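Local coordinates for protein fatty acid synthase 1, isoform A (Drosophila melanogaster, PDB 6FN6) that probably carries out the ketoreduction, dehydration and enoyl-reduction steps of fatty acid synthesis, as the modifying region of a larger multifunctional synthase, at residues R918-P923 / V945-R950; L1002-G1007 / C1050-Y1055; R764-E769 / E790-A795. One frame throughout, in Å; residues are numbered along the deposited sequence.

Overall arrangement
Coming from the N terminus, the chain first closes interaction 3, in the enoylreductase part, where helices 768-775 and 791-797 meet at their beginnings, with strand 781-786 between them in the sequence. Interaction 1 follows: after strand 926-930, the end of helix 935-946 returns to the loop 918-923, beside the Rossmann sheet of the ketoreductase. Interaction 2 then joins strands 1005-1011 and 1055-1060 of that domain through a longer excursion containing helix 1034-1049. All three loops run in series, so none nests or crosses. Interactions 1 and 2 touch, M921 CE lying 4.1 Å from Y1055 CE2, whereas the centre of interaction 3 is about 50 Å from that of interaction 1.

Interaction 1 (R918-P923 / V945-R950); sequences RTYMHP and VTRGAR
R947, buried, grips the loop 918-923 with backbone and side chain together, and this is the tight part of the contact. Its NH1 donates to T919 O at 2.7 Å, the acceptor lying at the edge of the guanidinium and close to its plane. Its carbonyl O accepts from M921 N at 2.9 Å, with the donor above the carbonyl plane. The loop is thus held on both sides of Y920, whose ring presents an edge to that same R947 O. A bend at chi2 of R947 (-72°) carries CD to 3.9 Å from Y920 CD2. R918 crosses the R947 side chain at about a right angle, its CG over one guanidinium face and 3.6 Å from R947 CZ. The two guanidinium planes are only 13° apart; E1151, which touches R947 and forms a long, weak ion pair with R918, would probably ease the like charges. An alanine in place of R947 would probably leave T919 O without its donor and open a gap beside R918 CG and Y920 CD2.

In the middle, G948 ends helix 935-946 in a Schellman motif; with positive phi, a side chain there would jam against the carbonyl of R947 and crowd M921 O. M921 CB packs on A949 CB at 4.0 Å. The far end is looser: P923 O only brushes R950 CB at 3.7 Å, and a water bridges H922 O to R950 N. The R950 guanidinium folds back, NH2 donating to V945 O and A949 O.

Outside, Y571 of strand 570-574 touches R918 and Y920, and E587 O takes the Y920 hydroxyl. Helix 1144-1154 covers R947 and M921 through F1154, and strand 1055-1060 meets T919 and M921 through Y1055.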
ATOM      1  N   ARG A 918      45.592   1.192  19.580  1.00 35.97           N
ATOM      2  CA  ARG A 918      44.603   0.545  20.425  1.00 33.84           C
ATOM      3  C   ARG A 918      45.080  -0.834  20.847  1.00 33.15           C
ATOM      4  O   ARG A 918      45.538  -1.624  20.021  1.00 32.28           O
ATOM      5  CB  ARG A 918      43.256   0.453  19.705  1.00 35.09           C
ATOM      6  CG  ARG A 918      42.199  -0.317  20.474  1.00 35.86           C
ATOM      7  CD  ARG A 918      40.821  -0.101  19.884  1.00 35.87           C
ATOM      8  NE  ARG A 918      40.386   1.283  20.052  1.00 37.08           N
ATOM      9  CZ  ARG A 918      39.173   1.734  19.754  1.00 38.82           C
ATOM     10  NH1 ARG A 918      38.251   0.910  19.268  1.00 39.83           N
ATOM     11  NH2 ARG A 918      38.878   3.013  19.944  1.00 39.73           N
ATOM     12  N   THR A 919      44.987  -1.105  22.143  1.00 34.76           N
ATOM     13  CA  THR A 919      45.457  -2.363  22.702  1.00 34.82           C
ATOM     14  C   THR A 919      44.283  -3.297  22.940  1.00 31.24           C
ATOM     15  O   THR A 919      43.283  -2.917  23.546  1.00 30.84           O
ATOM     16  CB  THR A 919      46.228  -2.144  24.027  1.00 37.72           C
ATOM     17  OG1 THR A 919      47.236  -1.143  23.839  1.00 40.75           O
ATOM     18  CG2 THR A 919      46.882  -3.431  24.498  1.00 34.70           C
ATOM     19  N   TYR A 920      44.412  -4.520  22.445  1.00 31.95           N
ATOM     20  CA  TYR A 920      43.381  -5.534  22.611  1.00 31.43           C
ATOM     21  C   TYR A 920      43.861  -6.624  23.563  1.00 31.01           C
ATOM     22  O   TYR A 920      45.062  -6.825  23.733  1.00 30.97           O
ATOM     23  CB  TYR A 920      43.006  -6.140  21.260  1.00 31.06           C
ATOM     24  CG  TYR A 920      42.463  -5.137  20.262  1.00 33.17           C
ATOM     25  CD1 TYR A 920      43.317  -4.375  19.475  1.00 36.12           C
ATOM     26  CD2 TYR A 920      41.095  -4.959  20.102  1.00 32.40           C
ATOM     27  CE1 TYR A 920      42.823  -3.461  18.562  1.00 37.01           C
ATOM     28  CE2 TYR A 920      40.593  -4.049  19.191  1.00 33.64           C
ATOM     29  CZ  TYR A 920      41.457  -3.305  18.424  1.00 36.35           C
ATOM     30  OH  TYR A 920      40.949  -2.397  17.520  1.00 38.82           O
ATOM     31  N   MET A 921      42.920  -7.318  24.194  1.00 37.32           N
ATOM     32  CA  MET A 921      43.271  -8.432  25.064  1.00 38.09           C
ATOM     33  C   MET A 921      43.628  -9.672  24.248  1.00 39.34           C
ATOM     34  O   MET A 921      43.275  -9.789  23.075  1.00 39.92           O
ATOM     35  CB  MET A 921      42.126  -8.751  26.027  1.00 35.58           C
ATOM     36  CG  MET A 921      41.843  -7.659  27.045  1.00 34.92           C
ATOM     37  SD  MET A 921      43.312  -7.158  27.971  1.00 36.37           S
ATOM     38  CE  MET A 921      43.576  -5.519  27.302  1.00 36.39           C
ATOM     39  N   HIS A 922      44.353 -10.585  24.881  1.00 37.34           N
ATOM     40  CA  HIS A 922      44.746 -11.838  24.251  1.00 37.60           C
ATOM     41  C   HIS A 922      43.630 -12.875  24.402  1.00 36.40           C
ATOM     42  O   HIS A 922      43.188 -13.149  25.519  1.00 34.88           O
ATOM     43  CB  HIS A 922      46.042 -12.352  24.878  1.00 37.59           C
ATOM     44  CG  HIS A 922      46.769 -13.347  24.032  1.00 36.95           C
ATOM     45  ND1 HIS A 922      46.231 -14.570  23.696  1.00 35.04           N
ATOM     46  CD2 HIS A 922      47.994 -13.303  23.459  1.00 36.92           C
ATOM     47  CE1 HIS A 922      47.091 -15.236  22.948  1.00 36.20           C
ATOM     48  NE2 HIS A 922      48.169 -14.491  22.788  1.00 36.31           N
ATOM     49  N   PRO A 923      43.166 -13.455  23.279  1.00 46.79           N
ATOM     50  CA  PRO A 923      42.009 -14.360  23.336  1.00 48.73           C
ATOM     51  C   PRO A 923      42.311 -15.746  23.912  1.00 52.54           C
ATOM     52  O   PRO A 923      41.408 -16.575  24.001  1.00 52.21           O
ATOM     53  CB  PRO A 923      41.589 -14.470  21.867  1.00 46.02           C
ATOM     54  CG  PRO A 923      42.840 -14.261  21.107  1.00 44.36           C
ATOM     55  CD  PRO A 923      43.635 -13.259  21.895  1.00 45.25           C
ATOM     56  N   VAL A 945      35.987  -8.055  27.498  1.00 30.57           N
ATOM     57  CA  VAL A 945      35.369  -9.026  26.607  1.00 31.67           C
ATOM     58  C   VAL A 945      35.237  -8.429  25.208  1.00 31.34           C
ATOM     59  O   VAL A 945      35.482  -9.108  24.211  1.00 31.13           O
ATOM     60  CB  VAL A 945      34.005  -9.483  27.158  1.00 32.90           C
ATOM     61  CG1 VAL A 945      33.221 -10.274  26.112  1.00 34.09           C
ATOM     62  CG2 VAL A 945      34.201 -10.315  28.409  1.00 32.99           C
ATOM     63  N   THR A 946      34.847  -7.162  25.139  1.00 27.93           N
ATOM     64  CA  THR A 946      34.713  -6.481  23.861  1.00 27.85           C
ATOM     65  C   THR A 946      36.081  -6.244  23.229  1.00 28.10           C
ATOM     66  O   THR A 946      36.178  -6.017  22.023  1.00 28.27           O
ATOM     67  CB  THR A 946      33.988  -5.122  23.999  1.00 29.76           C
ATOM     68  OG1 THR A 946      34.749  -4.247  24.835  1.00 31.58           O
ATOM     69  CG2 THR A 946      32.606  -5.305  24.598  1.00 29.97           C
ATOM     70  N   ARG A 947      37.133  -6.278  24.046  1.00 28.19           N
ATOM     71  CA  ARG A 947      38.490  -6.118  23.539  1.00 28.55           C
ATOM     72  C   ARG A 947      39.150  -7.464  23.245  1.00 29.11           C
ATOM     73  O   ARG A 947      40.324  -7.520  22.880  1.00 29.56           O
ATOM     74  CB  ARG A 947      39.340  -5.321  24.530  1.00 28.47           C
ATOM     75  CG  ARG A 947      39.099  -3.813  24.515  1.00 28.24           C
ATOM     76  CD  ARG A 947      39.677  -3.170  23.264  1.00 34.20           C
ATOM     77  NE  ARG A 947      39.348  -1.749  23.168  1.00 32.69           N
ATOM     78  CZ  ARG A 947      40.198  -0.750  23.388  1.00 29.88           C
ATOM     79  NH1 ARG A 947      41.464  -0.985  23.715  1.00 30.43           N
ATOM     80  NH2 ARG A 947      39.780   0.501  23.268  1.00 30.38           N
ATOM     81  N   GLY A 948      38.392  -8.547  23.390  1.00 35.83           N
ATOM     82  CA  GLY A 948      38.869  -9.860  22.993  1.00 34.12           C
ATOM     83  C   GLY A 948      39.138 -10.862  24.102  1.00 31.69           C
ATOM     84  O   GLY A 948      39.530 -11.994  23.825  1.00 30.96           O
ATOM     85  N   ALA A 949      38.940 -10.466  25.353  1.00 41.10           N
ATOM     86  CA  ALA A 949      39.145 -11.392  26.462  1.00 41.81           C
ATOM     87  C   ALA A 949      38.122 -12.523  26.375  1.00 43.08           C
ATOM     88  O   ALA A 949      36.935 -12.281  26.151  1.00 40.63           O
ATOM     89  CB  ALA A 949      39.040 -10.668  27.791  1.00 41.51           C
ATOM     90  N   ARG A 950      38.585 -13.757  26.547  1.00 39.94           N
ATOM     91  CA  ARG A 950      37.713 -14.921  26.426  1.00 44.47           C
ATOM     92  C   ARG A 950      37.820 -15.859  27.630  1.00 43.25           C
ATOM     93  O   ARG A 950      37.193 -16.918  27.662  1.00 41.98           O
ATOM     94  CB  ARG A 950      38.038 -15.683  25.139  1.00 51.52           C
ATOM     95  CG  ARG A 950      37.657 -14.936  23.866  1.00 58.65           C
ATOM     96  CD  ARG A 950      36.146 -14.826  23.705  1.00 65.68           C
ATOM     97  NE  ARG A 950      35.767 -14.064  22.517  1.00 73.14           N
ATOM     98  CZ  ARG A 950      35.681 -12.737  22.463  1.00 79.02           C
ATOM     99  NH1 ARG A 950      35.325 -12.144  21.331  1.00 79.98           N
ATOM    100  NH2 ARG A 950      35.948 -11.999  23.534  1.00 80.85           N
TER
HETATM  101  O   HOH W   1      41.113 -14.215  26.889  1.00 24.28           O

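Interaction 2 (L1002-G1007 / C1050-Y1055); sequences LALVGG and CTELDY
Y1055, whose CD2 stands 4.0 Å from G1006 O, has D1054 CB over one ring face, 3.7 Å above the plane and shifted toward the rim; outside the two segments F1154 joins the ring in a T-shaped (edge-to-face) pair. The D1054 carboxylate turns to K925 in a salt bridge. Two backbone N-H groups grip G1006 O: D1054 N at 2.6 Å, above the carbonyl plane, and Y1055 N at 3.2 Å, within it. One residue on, G1007 and Y1055 form a parallel bridge, supported by a CA-H...O contact from G1007 CA to Y1055 O. Toward the other end, V1005 sets CG1 anti to its backbone N (chi1 180°), and all its side-chain carbons lie near C1050 SG, V1005 CB being closest to C1050 SG at 3.7 Å. A water donates to V1005 O and accepts from E1052 N, bridging the two. On the exposed side L1004 CD1 meets E1052 CG at 3.8 Å. Strand 1005-1011 lies between 926-930 and 1055-1060 in the parallel sheet of the ketoreductase, and helix 1034-1049 links it to the latter, the beta-alpha-beta pattern of the Rossmann fold in short-chain dehydrogenases.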
ATOM      1  N   LEU A1002      43.700 -22.816  33.731  1.00 46.26           N
ATOM      2  CA  LEU A1002      42.586 -22.564  32.823  1.00 45.07           C
ATOM      3  C   LEU A1002      43.133 -21.999  31.521  1.00 40.95           C
ATOM      4  O   LEU A1002      42.918 -22.549  30.441  1.00 39.64           O
ATOM      5  CB  LEU A1002      41.577 -21.592  33.439  1.00 47.02           C
ATOM      6  CG  LEU A1002      40.367 -21.248  32.562  1.00 37.79           C
ATOM      7  CD1 LEU A1002      39.532 -22.485  32.276  1.00 65.39           C
ATOM      8  CD2 LEU A1002      39.513 -20.163  33.196  1.00 36.67           C
ATOM      9  N   ALA A1003      43.858 -20.896  31.656  1.00 38.04           N
ATOM     10  CA  ALA A1003      44.560 -20.264  30.552  1.00 37.65           C
ATOM     11  C   ALA A1003      45.598 -19.332  31.149  1.00 37.02           C
ATOM     12  O   ALA A1003      45.361 -18.729  32.197  1.00 36.35           O
ATOM     13  CB  ALA A1003      43.599 -19.503  29.654  1.00 36.86           C
ATOM     14  N   LEU A1004      46.746 -19.215  30.492  1.00 37.35           N
ATOM     15  CA  LEU A1004      47.835 -18.411  31.025  1.00 36.96           C
ATOM     16  C   LEU A1004      47.359 -16.996  31.320  1.00 43.58           C
ATOM     17  O   LEU A1004      46.766 -16.334  30.465  1.00 43.27           O
ATOM     18  CB  LEU A1004      49.013 -18.396  30.054  1.00 37.56           C
ATOM     19  CG  LEU A1004      49.624 -19.774  29.777  1.00 40.97           C
ATOM     20  CD1 LEU A1004      50.746 -19.674  28.763  1.00 42.02           C
ATOM     21  CD2 LEU A1004      50.118 -20.435  31.054  1.00 40.32           C
ATOM     22  N   VAL A1005      47.621 -16.545  32.543  1.00 43.90           N
ATOM     23  CA  VAL A1005      47.174 -15.239  33.010  1.00 41.08           C
ATOM     24  C   VAL A1005      47.848 -14.125  32.215  1.00 39.44           C
ATOM     25  O   VAL A1005      49.073 -14.090  32.087  1.00 39.19           O
ATOM     26  CB  VAL A1005      47.440 -15.078  34.518  1.00 42.28           C
ATOM     27  CG1 VAL A1005      46.981 -13.709  35.009  1.00 43.65           C
ATOM     28  CG2 VAL A1005      46.747 -16.178  35.297  1.00 42.70           C
ATOM     29  N   GLY A1006      47.031 -13.230  31.668  1.00 35.56           N
ATOM     30  CA  GLY A1006      47.527 -12.101  30.903  1.00 33.44           C
ATOM     31  C   GLY A1006      47.447 -10.797  31.673  1.00 34.42           C
ATOM     32  O   GLY A1006      48.193  -9.857  31.397  1.00 36.33           O
ATOM     33  N   GLY A1007      46.543 -10.739  32.648  1.00 31.48           N
ATOM     34  CA  GLY A1007      46.349  -9.535  33.432  1.00 31.03           C
ATOM     35  C   GLY A1007      45.698  -9.783  34.780  1.00 31.17           C
ATOM     36  O   GLY A1007      44.874 -10.685  34.931  1.00 31.13           O
ATOM     37  N   CYS A1050      52.739 -16.490  36.924  1.00 41.59           N
ATOM     38  CA  CYS A1050      52.235 -15.877  35.704  1.00 39.38           C
ATOM     39  C   CYS A1050      53.384 -15.340  34.863  1.00 42.44           C
ATOM     40  O   CYS A1050      53.806 -14.195  35.030  1.00 43.72           O
ATOM     41  CB  CYS A1050      51.258 -14.762  36.058  1.00 37.83           C
ATOM     42  SG  CYS A1050      49.980 -15.302  37.208  1.00 36.87           S
ATOM     43  N   THR A1051      53.868 -16.162  33.940  1.00 41.68           N
ATOM     44  CA  THR A1051      54.987 -15.777  33.089  1.00 40.99           C
ATOM     45  C   THR A1051      54.562 -15.072  31.798  1.00 40.25           C
ATOM     46  O   THR A1051      55.411 -14.621  31.031  1.00 40.01           O
ATOM     47  CB  THR A1051      55.841 -17.007  32.730  1.00 43.89           C
ATOM     48  OG1 THR A1051      55.001 -18.056  32.234  1.00 44.86           O
ATOM     49  CG2 THR A1051      56.589 -17.499  33.952  1.00 43.20           C
ATOM     50  N   GLU A1052      53.257 -14.972  31.566  1.00 38.77           N
ATOM     51  CA  GLU A1052      52.738 -14.282  30.385  1.00 43.11           C
ATOM     52  C   GLU A1052      51.874 -13.093  30.785  1.00 40.11           C
ATOM     53  O   GLU A1052      51.108 -12.573  29.972  1.00 37.60           O
ATOM     54  CB  GLU A1052      51.920 -15.236  29.513  1.00 50.00           C
ATOM     55  CG  GLU A1052      52.716 -16.375  28.908  1.00 56.89           C
ATOM     56  CD  GLU A1052      53.435 -15.979  27.633  1.00 61.59           C
ATOM     57  OE1 GLU A1052      52.780 -15.424  26.723  1.00 61.96           O
ATOM     58  OE2 GLU A1052      54.657 -16.224  27.539  1.00 65.03           O
ATOM     59  N   LEU A1053      52.008 -12.659  32.035  1.00 39.38           N
ATOM     60  CA  LEU A1053      51.244 -11.526  32.542  1.00 37.06           C
ATOM     61  C   LEU A1053      51.687 -10.225  31.884  1.00 36.35           C
ATOM     62  O   LEU A1053      52.872  -9.895  31.878  1.00 38.45           O
ATOM     63  CB  LEU A1053      51.386 -11.429  34.062  1.00 34.65           C
ATOM     64  CG  LEU A1053      50.709 -10.243  34.749  1.00 34.74           C
ATOM     65  CD1 LEU A1053      49.858 -10.714  35.914  1.00 32.69           C
ATOM     66  CD2 LEU A1053      51.747  -9.244  35.221  1.00 35.46           C
ATOM     67  N   ASP A1054      50.728  -9.505  31.308  1.00 35.04           N
ATOM     68  CA  ASP A1054      51.014  -8.250  30.621  1.00 38.72           C
ATOM     69  C   ASP A1054      50.618  -7.047  31.474  1.00 39.64           C
ATOM     70  O   ASP A1054      51.169  -5.957  31.306  1.00 43.67           O
ATOM     71  CB  ASP A1054      50.290  -8.189  29.272  1.00 41.42           C
ATOM     72  CG  ASP A1054      50.688  -9.318  28.340  1.00 43.38           C
ATOM     73  OD1 ASP A1054      51.873  -9.385  27.957  1.00 45.18           O
ATOM     74  OD2 ASP A1054      49.812 -10.131  27.982  1.00 44.89           O
ATOM     75  N   TYR A1055      49.661  -7.237  32.380  1.00 34.69           N
ATOM     76  CA  TYR A1055      49.162  -6.131  33.194  1.00 32.63           C
ATOM     77  C   TYR A1055      48.962  -6.510  34.655  1.00 34.60           C
ATOM     78  O   TYR A1055      48.510  -7.607  34.979  1.00 31.81           O
ATOM     79  CB  TYR A1055      47.843  -5.599  32.618  1.00 30.72           C
ATOM     80  CG  TYR A1055      47.921  -5.322  31.139  1.00 30.70           C
ATOM     81  CD1 TYR A1055      48.691  -4.276  30.654  1.00 33.77           C
ATOM     82  CD2 TYR A1055      47.244  -6.117  30.227  1.00 31.88           C
ATOM     83  CE1 TYR A1055      48.782  -4.023  29.305  1.00 35.66           C
ATOM     84  CE2 TYR A1055      47.326  -5.871  28.871  1.00 36.27           C
ATOM     85  CZ  TYR A1055      48.099  -4.821  28.417  1.00 37.18           C
ATOM     86  OH  TYR A1055      48.195  -4.566  27.070  1.00 38.12           O
TER
HETATM   87  O   HOH W   2      51.034 -16.177  32.617  1.00 32.71           O

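Interaction 3 (R764-E769 / E790-A795); sequences RDTSFE and EEKLQA
A795 sets its CB against T766 and F768, and the apolar contacts gather round it. T766 CG2 and F768 CZ each come to 4.1 Å from A795 CB. T766 CG2 also meets E791 CG at 4.0 Å, the two side chains crossing at about a right angle. CB of F768 is directed at the facing helix, and CG stands between its backbone N and carbonyl carbon (chi1 65°); the ring offers its edge to K792 O, 3.5 Å from F768 CZ. One face of the ring lies under T766 O, toward the rim, and H714 forms an edge-to-face pair with it. L793 packs on M822 of the second subunit.

Both segments follow the carboxyl ends of strands, 760-762 and 781-786, in the parallel Rossmann sheet of the enoylreductase, which belongs to the zinc-binding dehydrogenase family. Strands 734-739 and 710-713 lie between them in the sheet.

Polar groups frame the packing. K792 runs extended past the turn, CE reaching R764 O at 3.4 Å, and its NZ makes a weak hydrogen bond to S763 O. D765 OD1 takes S767 N at 2.9 Å, the capping bond of the turn leading into helix 768-775, and S767 OG at 2.7 Å, both from the same face of the carboxylate. E769 OE1, in a salt bridge with R798, comes to 3.3 Å from A795 CB. At the other helix E790 is the N-cap.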
ATOM      1  N   ARG A 764      14.246  14.668  -9.916  1.00 52.69           N
ATOM      2  CA  ARG A 764      13.946  15.631  -8.862  1.00 55.71           C
ATOM      3  C   ARG A 764      12.446  15.725  -8.596  1.00 51.79           C
ATOM      4  O   ARG A 764      12.031  16.110  -7.503  1.00 51.04           O
ATOM      5  CB  ARG A 764      14.487  17.021  -9.215  1.00 62.44           C
ATOM      6  CG  ARG A 764      15.979  17.204  -8.998  1.00 65.83           C
ATOM      7  CD  ARG A 764      16.479  18.465  -9.690  1.00 71.19           C
ATOM      8  NE  ARG A 764      16.506  18.337 -11.145  1.00 77.27           N
ATOM      9  CZ  ARG A 764      16.898  19.300 -11.975  1.00 82.97           C
ATOM     10  NH1 ARG A 764      17.292  20.475 -11.503  1.00 83.16           N
ATOM     11  NH2 ARG A 764      16.890  19.090 -13.284  1.00 87.62           N
ATOM     12  N   ASP A 765      11.636  15.377  -9.595  1.00 56.80           N
ATOM     13  CA  ASP A 765      10.186  15.494  -9.478  1.00 54.61           C
ATOM     14  C   ASP A 765       9.484  14.234  -9.982  1.00 53.51           C
ATOM     15  O   ASP A 765      10.117  13.192 -10.160  1.00 53.54           O
ATOM     16  CB  ASP A 765       9.687  16.728 -10.244  1.00 55.99           C
ATOM     17  CG  ASP A 765       9.971  16.655 -11.742  1.00 55.95           C
ATOM     18  OD1 ASP A 765      10.205  15.547 -12.270  1.00 55.14           O
ATOM     19  OD2 ASP A 765       9.948  17.718 -12.398  1.00 58.93           O
ATOM     20  N   THR A 766       8.170  14.332 -10.170  1.00 47.28           N
ATOM     21  CA  THR A 766       7.355  13.216 -10.646  1.00 46.84           C
ATOM     22  C   THR A 766       7.085  13.276 -12.150  1.00 48.16           C
ATOM     23  O   THR A 766       6.320  12.467 -12.677  1.00 48.06           O
ATOM     24  CB  THR A 766       6.002  13.168  -9.911  1.00 46.26           C
ATOM     25  OG1 THR A 766       5.352  14.444 -10.009  1.00 47.34           O
ATOM     26  CG2 THR A 766       6.197  12.809  -8.457  1.00 44.91           C
ATOM     27  N   SER A 767       7.698  14.240 -12.835  1.00 56.36           N
ATOM     28  CA  SER A 767       7.431  14.464 -14.256  1.00 57.33           C
ATOM     29  C   SER A 767       7.654  13.209 -15.094  1.00 56.53           C
ATOM     30  O   SER A 767       7.010  13.030 -16.128  1.00 59.39           O
ATOM     31  CB  SER A 767       8.307  15.599 -14.791  1.00 56.89           C
ATOM     32  OG  SER A 767       9.653  15.183 -14.933  1.00 55.97           O
ATOM     33  N   PHE A 768       8.549  12.336 -14.643  1.00 52.27           N
ATOM     34  CA  PHE A 768       8.905  11.151 -15.416  1.00 52.99           C
ATOM     35  C   PHE A 768       7.705  10.234 -15.642  1.00 55.76           C
ATOM     36  O   PHE A 768       7.693   9.439 -16.582  1.00 56.90           O
ATOM     37  CB  PHE A 768      10.035  10.379 -14.729  1.00 51.61           C
ATOM     38  CG  PHE A 768       9.660   9.807 -13.392  1.00 51.31           C
ATOM     39  CD1 PHE A 768       8.994   8.595 -13.300  1.00 49.89           C
ATOM     40  CD2 PHE A 768       9.987  10.476 -12.225  1.00 50.03           C
ATOM     41  CE1 PHE A 768       8.652   8.069 -12.069  1.00 47.80           C
ATOM     42  CE2 PHE A 768       9.651   9.954 -10.991  1.00 48.40           C
ATOM     43  CZ  PHE A 768       8.985   8.750 -10.912  1.00 47.34           C
ATOM     44  N   GLU A 769       6.696  10.344 -14.784  1.00 59.32           N
ATOM     45  CA  GLU A 769       5.483   9.552 -14.940  1.00 57.87           C
ATOM     46  C   GLU A 769       4.801   9.870 -16.269  1.00 58.46           C
ATOM     47  O   GLU A 769       4.468   8.966 -17.037  1.00 56.20           O
ATOM     48  CB  GLU A 769       4.523   9.804 -13.775  1.00 57.58           C
ATOM     49  CG  GLU A 769       3.248   8.978 -13.829  1.00 57.18           C
ATOM     50  CD  GLU A 769       2.285   9.327 -12.713  1.00 57.04           C
ATOM     51  OE1 GLU A 769       2.738   9.882 -11.687  1.00 57.35           O
ATOM     52  OE2 GLU A 769       1.075   9.058 -12.862  1.00 57.12           O
ATOM     53  N   GLU A 790       8.509   7.841  -1.528  1.00 52.62           N
ATOM     54  CA  GLU A 790       7.323   8.674  -1.361  1.00 54.77           C
ATOM     55  C   GLU A 790       6.649   8.976  -2.709  1.00 58.12           C
ATOM     56  O   GLU A 790       6.491   8.071  -3.530  1.00 57.54           O
ATOM     57  CB  GLU A 790       7.699   9.959  -0.621  1.00 53.91           C
ATOM     58  CG  GLU A 790       8.240   9.691   0.781  1.00 53.64           C
ATOM     59  CD  GLU A 790       8.636  10.954   1.521  1.00 52.58           C
ATOM     60  OE1 GLU A 790       7.973  11.283   2.525  1.00 51.31           O
ATOM     61  OE2 GLU A 790       9.612  11.612   1.103  1.00 51.66           O
ATOM     62  N   GLU A 791       6.243  10.225  -2.936  1.00 64.35           N
ATOM     63  CA  GLU A 791       5.427  10.561  -4.105  1.00 68.15           C
ATOM     64  C   GLU A 791       6.074  10.079  -5.403  1.00 64.65           C
ATOM     65  O   GLU A 791       5.384   9.806  -6.385  1.00 63.57           O
ATOM     66  CB  GLU A 791       5.168  12.075  -4.174  1.00 73.49           C
ATOM     67  CG  GLU A 791       6.388  12.943  -4.487  1.00 80.03           C
ATOM     68  CD  GLU A 791       7.318  13.119  -3.300  1.00 83.28           C
ATOM     69  OE1 GLU A 791       6.913  12.793  -2.163  1.00 82.88           O
ATOM     70  OE2 GLU A 791       8.458  13.587  -3.508  1.00 85.29           O
ATOM     71  N   LYS A 792       7.399   9.964  -5.400  1.00 55.09           N
ATOM     72  CA  LYS A 792       8.122   9.489  -6.570  1.00 53.05           C
ATOM     73  C   LYS A 792       8.013   7.973  -6.704  1.00 49.88           C
ATOM     74  O   LYS A 792       8.183   7.429  -7.795  1.00 48.61           O
ATOM     75  CB  LYS A 792       9.594   9.902  -6.500  1.00 54.81           C
ATOM     76  CG  LYS A 792       9.823  11.407  -6.504  1.00 58.89           C
ATOM     77  CD  LYS A 792      11.283  11.745  -6.242  1.00 63.35           C
ATOM     78  CE  LYS A 792      11.459  13.210  -5.875  1.00 67.76           C
ATOM     79  NZ  LYS A 792      12.835  13.506  -5.378  1.00 68.52           N
ATOM     80  N   LEU A 793       7.741   7.290  -5.594  1.00 54.43           N
ATOM     81  CA  LEU A 793       7.548   5.842  -5.625  1.00 52.22           C
ATOM     82  C   LEU A 793       6.162   5.507  -6.166  1.00 53.55           C
ATOM     83  O   LEU A 793       6.023   4.685  -7.070  1.00 57.34           O
ATOM     84  CB  LEU A 793       7.733   5.239  -4.229  1.00 50.29           C
ATOM     85  CG  LEU A 793       7.808   3.708  -4.140  1.00 46.27           C
ATOM     86  CD1 LEU A 793       8.613   3.284  -2.929  1.00 44.00           C
ATOM     87  CD2 LEU A 793       6.429   3.067  -4.077  1.00 46.83           C
ATOM     88  N   GLN A 794       5.140   6.144  -5.604  1.00 39.70           N
ATOM     89  CA  GLN A 794       3.771   5.931  -6.055  1.00 47.59           C
ATOM     90  C   GLN A 794       3.635   6.311  -7.529  1.00 46.25           C
ATOM     91  O   GLN A 794       2.848   5.713  -8.265  1.00 43.94           O
ATOM     92  CB  GLN A 794       2.784   6.727  -5.196  1.00 60.29           C
ATOM     93  CG  GLN A 794       2.349   6.009  -3.921  1.00 69.65           C
ATOM     94  CD  GLN A 794       1.458   4.802  -4.198  1.00 75.40           C
ATOM     95  OE1 GLN A 794       1.259   4.413  -5.348  1.00 76.60           O
ATOM     96  NE2 GLN A 794       0.915   4.209  -3.140  1.00 76.61           N
ATOM     97  N   ALA A 795       4.404   7.310  -7.952  1.00 66.34           N
ATOM     98  CA  ALA A 795       4.411   7.722  -9.349  1.00 67.63           C
ATOM     99  C   ALA A 795       5.064   6.639 -10.199  1.00 66.28           C
ATOM    100  O   ALA A 795       4.661   6.404 -11.340  1.00 67.19           O
ATOM    101  CB  ALA A 795       5.142   9.044  -9.514  1.00 67.86           C
TER